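Local coordinates for uncharacterized protein MJ0327 (Methanocaldococcus jannaschii DSM 2661, PDB 2QTD) that is of unknown function but may bind an iron-molybdenum cofactor or a related metal cluster, at residues 18-23 with 67-72. Residues are numbered along the deposited sequence; the frame is centred on the assembly and turned at random.
Sequences NSFEDC and EENYKK
A bend at chi2 of E21 (75°) turns its carboxylate toward helix 67-74, while CG of N69, anti to its own carbonyl carbon, carries the amide out to meet it. The contact joins two parts of the ribonuclease H-like fold: the loop between strands 5-11 and 25-32, and the first turns of the helix that connects the parallel strands 59-62 and 78-81. N69 ND2 donates to E21 OE2 over 2.8 Å, and the bond is almost perfectly straight at 178°. Carboxylate and amide lie nearly coplanar, and OE2 accepts the N-H through its anti lone pair, the one away from the other oxygen. The same oxygen also accepts from the backbone N of S66, just before the helix, so two donors grip it. With an alanine at E21 the carboxylate is gone, and N69 ND2 and the backbone N of S66 would probably lose the acceptor they share, the amide becoming freer to turn. Beside this bond, F20 brings its ring edge to N69, with CD2 3.6 Å from ND2; the amide plane is inclined 66° to the ring. This buried ring also packs against F26 and stands edge-to-face with F73 farther along the helix. The loop itself is shaped by an ST motif, in which S19 OG accepts from D22 N at 2.9 Å. In return, the backbone N of S19 donates to D22 OD1 across 2.9 Å, reaching that oxygen from above the carboxylate plane.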
ATOM      1  N   ASN A  18       8.251   7.586   3.748  1.00 20.10           N
ATOM      2  CA  ASN A  18       7.694   8.290   4.913  0.70 20.63           C
ATOM      3  C   ASN A  18       6.198   8.545   4.804  1.00 20.50           C
ATOM      4  O   ASN A  18       5.514   8.582   5.835  1.00 21.59           O
ATOM      5  CB  ASN A  18       8.399   9.623   5.140  0.70 21.65           C
ATOM      6  CG  ASN A  18       9.856   9.476   5.610  0.70 23.76           C
ATOM      7  OD1 ASN A  18      10.333   8.396   5.943  0.70 34.45           O
ATOM      8  ND2 ASN A  18      10.562  10.599   5.639  0.70 25.56           N
ATOM      9  N   SER A  19       5.698   8.727   3.581  1.00 20.46           N
ATOM     10  CA  SER A  19       4.264   8.917   3.340  1.00 21.25           C
ATOM     11  C   SER A  19       3.798   8.386   2.004  1.00 21.24           C
ATOM     12  O   SER A  19       4.596   8.091   1.079  1.00 19.98           O
ATOM     13  CB  SER A  19       3.916  10.412   3.489  1.00 21.98           C
ATOM     14  OG  SER A  19       4.236  11.151   2.350  1.00 20.39           O
ATOM     15  N   PHE A  20       2.479   8.239   1.922  1.00 19.90           N
ATOM     16  CA  PHE A  20       1.794   7.900   0.700  1.00 24.14           C
ATOM     17  C   PHE A  20       2.095   8.958  -0.340  1.00 18.70           C
ATOM     18  O   PHE A  20       2.245   8.627  -1.530  1.00 20.09           O
ATOM     19  CB  PHE A  20       0.278   7.790   0.989  1.00 21.96           C
ATOM     20  CG  PHE A  20      -0.546   7.344  -0.162  1.00 23.46           C
ATOM     21  CD1 PHE A  20      -0.672   5.995  -0.438  1.00 20.41           C
ATOM     22  CD2 PHE A  20      -1.220   8.254  -0.959  1.00 27.73           C
ATOM     23  CE1 PHE A  20      -1.485   5.549  -1.476  1.00 29.11           C
ATOM     24  CE2 PHE A  20      -2.000   7.821  -2.005  1.00 24.59           C
ATOM     25  CZ  PHE A  20      -2.117   6.475  -2.280  1.00 24.66           C
ATOM     26  N   GLU A  21       2.203  10.208   0.096  1.00 24.78           N
ATOM     27  CA  GLU A  21       2.361  11.338  -0.823  1.00 21.83           C
ATOM     28  C   GLU A  21       3.797  11.491  -1.339  1.00 22.18           C
ATOM     29  O   GLU A  21       3.980  11.858  -2.485  1.00 21.84           O
ATOM     30  CB  GLU A  21       1.862  12.642  -0.182  1.00 23.40           C
ATOM     31  CG  GLU A  21       0.352  12.642   0.093  1.00 26.74           C
ATOM     32  CD  GLU A  21      -0.065  11.791   1.292  1.00 23.20           C
ATOM     33  OE1 GLU A  21       0.740  11.571   2.202  1.00 23.80           O
ATOM     34  OE2 GLU A  21      -1.206  11.298   1.303  1.00 27.40           O
ATOM     35  N   ASP A  22       4.800  11.208  -0.502  1.00 19.78           N
ATOM     36  CA  ASP A  22       6.191  11.489  -0.829  1.00 24.03           C
ATOM     37  C   ASP A  22       6.918  10.349  -1.554  1.00 22.62           C
ATOM     38  O   ASP A  22       8.066  10.527  -1.988  1.00 22.78           O
ATOM     39  CB  ASP A  22       6.942  11.969   0.434  1.00 26.65           C
ATOM     40  CG  ASP A  22       7.731  10.877   1.165  1.00 31.57           C
ATOM     41  OD1 ASP A  22       7.252   9.778   1.382  1.00 24.95           O
ATOM     42  OD2 ASP A  22       8.874  11.157   1.582  1.00 41.42           O
ATOM     43  N   CYS A  23       6.259   9.197  -1.695  1.00 20.33           N
ATOM     44  CA  CYS A  23       6.940   8.021  -2.252  1.00 17.97           C
ATOM     45  C   CYS A  23       7.446   8.227  -3.683  1.00 18.43           C
ATOM     46  O   CYS A  23       6.981   9.113  -4.421  1.00 15.19           O
ATOM     47  CB  CYS A  23       6.093   6.765  -2.146  1.00 18.49           C
ATOM     48  SG  CYS A  23       4.617   6.673  -3.136  1.00 19.61           S
ATOM     49  N   GLU A  67      -4.907  13.802   4.943  1.00 24.83           N
ATOM     50  CA  GLU A  67      -6.337  13.799   5.187  1.00 28.56           C
ATOM     51  C   GLU A  67      -7.124  13.645   3.892  1.00 27.47           C
ATOM     52  O   GLU A  67      -8.047  12.842   3.848  1.00 26.10           O
ATOM     53  CB  GLU A  67      -6.759  15.061   5.936  1.00 30.56           C
ATOM     54  CG  GLU A  67      -6.259  15.117   7.361  1.00 31.80           C
ATOM     55  CD  GLU A  67      -6.624  16.415   8.037  1.00 36.03           C
ATOM     56  OE1 GLU A  67      -7.812  16.807   7.981  1.00 52.01           O
ATOM     57  OE2 GLU A  67      -5.720  17.056   8.623  1.00 52.10           O
ATOM     58  N   GLU A  68      -6.705  14.353   2.837  1.00 27.52           N
ATOM     59  CA  GLU A  68      -7.330  14.246   1.502  1.00 29.64           C
ATOM     60  C   GLU A  68      -7.254  12.856   0.895  1.00 28.90           C
ATOM     61  O   GLU A  68      -8.281  12.314   0.462  1.00 30.89           O
ATOM     62  CB  GLU A  68      -6.752  15.280   0.515  1.00 31.31           C
ATOM     63  N   ASN A  69      -6.060  12.255   0.898  1.00 28.31           N
ATOM     64  CA  ASN A  69      -5.910  10.903   0.369  1.00 25.72           C
ATOM     65  C   ASN A  69      -6.622   9.878   1.242  1.00 24.61           C
ATOM     66  O   ASN A  69      -7.239   8.958   0.734  1.00 26.08           O
ATOM     67  CB  ASN A  69      -4.429  10.534   0.137  1.00 27.57           C
ATOM     68  CG  ASN A  69      -3.844  11.194  -1.127  1.00 31.31           C
ATOM     69  OD1 ASN A  69      -4.523  11.313  -2.143  1.00 29.81           O
ATOM     70  ND2 ASN A  69      -2.592  11.620  -1.057  1.00 24.56           N
ATOM     71  N   TYR A  70      -6.562  10.044   2.555  1.00 25.20           N
ATOM     72  CA  TYR A  70      -7.341   9.189   3.443  1.00 24.86           C
ATOM     73  C   TYR A  70      -8.844   9.265   3.134  1.00 25.51           C
ATOM     74  O   TYR A  70      -9.489   8.233   2.994  1.00 28.44           O
ATOM     75  CB  TYR A  70      -7.094   9.506   4.922  1.00 25.94           C
ATOM     76  CG  TYR A  70      -7.744   8.468   5.815  1.00 23.22           C
ATOM     77  CD1 TYR A  70      -7.124   7.247   6.067  1.00 21.33           C
ATOM     78  CD2 TYR A  70      -8.993   8.715   6.402  1.00 28.47           C
ATOM     79  CE1 TYR A  70      -7.729   6.292   6.875  1.00 23.19           C
ATOM     80  CE2 TYR A  70      -9.609   7.759   7.207  1.00 30.95           C
ATOM     81  CZ  TYR A  70      -8.968   6.550   7.430  1.00 23.00           C
ATOM     82  OH  TYR A  70      -9.562   5.618   8.231  1.00 29.19           O
ATOM     83  N   LYS A  71      -9.377  10.477   3.020  1.00 29.02           N
ATOM     84  CA  LYS A  71     -10.791  10.675   2.650  1.00 32.30           C
ATOM     85  C   LYS A  71     -11.156   9.955   1.344  1.00 33.34           C
ATOM     86  O   LYS A  71     -12.119   9.175   1.314  1.00 34.25           O
ATOM     87  CB  LYS A  71     -11.126  12.169   2.570  1.00 32.73           C
ATOM     88  CG  LYS A  71     -12.609  12.462   2.451  1.00 38.21           C
ATOM     89  N   LYS A  72     -10.347  10.171   0.305  1.00 33.94           N
ATOM     90  CA  LYS A  72     -10.551   9.576  -1.030  1.00 33.83           C
ATOM     91  C   LYS A  72     -10.508   8.034  -1.025  1.00 32.44           C
ATOM     92  O   LYS A  72     -11.451   7.367  -1.425  1.00 30.87           O
ATOM     93  CB  LYS A  72      -9.503  10.162  -1.999  1.00 34.04           C
ATOM     94  CG  LYS A  72      -9.346   9.457  -3.342  1.00 38.74           C
ATOM     95  CD  LYS A  72      -8.578  10.313  -4.352  1.00 39.89           C
ATOM     96  CE  LYS A  72      -8.155   9.468  -5.557  1.00 42.93           C
ATOM     97  NZ  LYS A  72      -7.807  10.266  -6.765  1.00 48.17           N
TER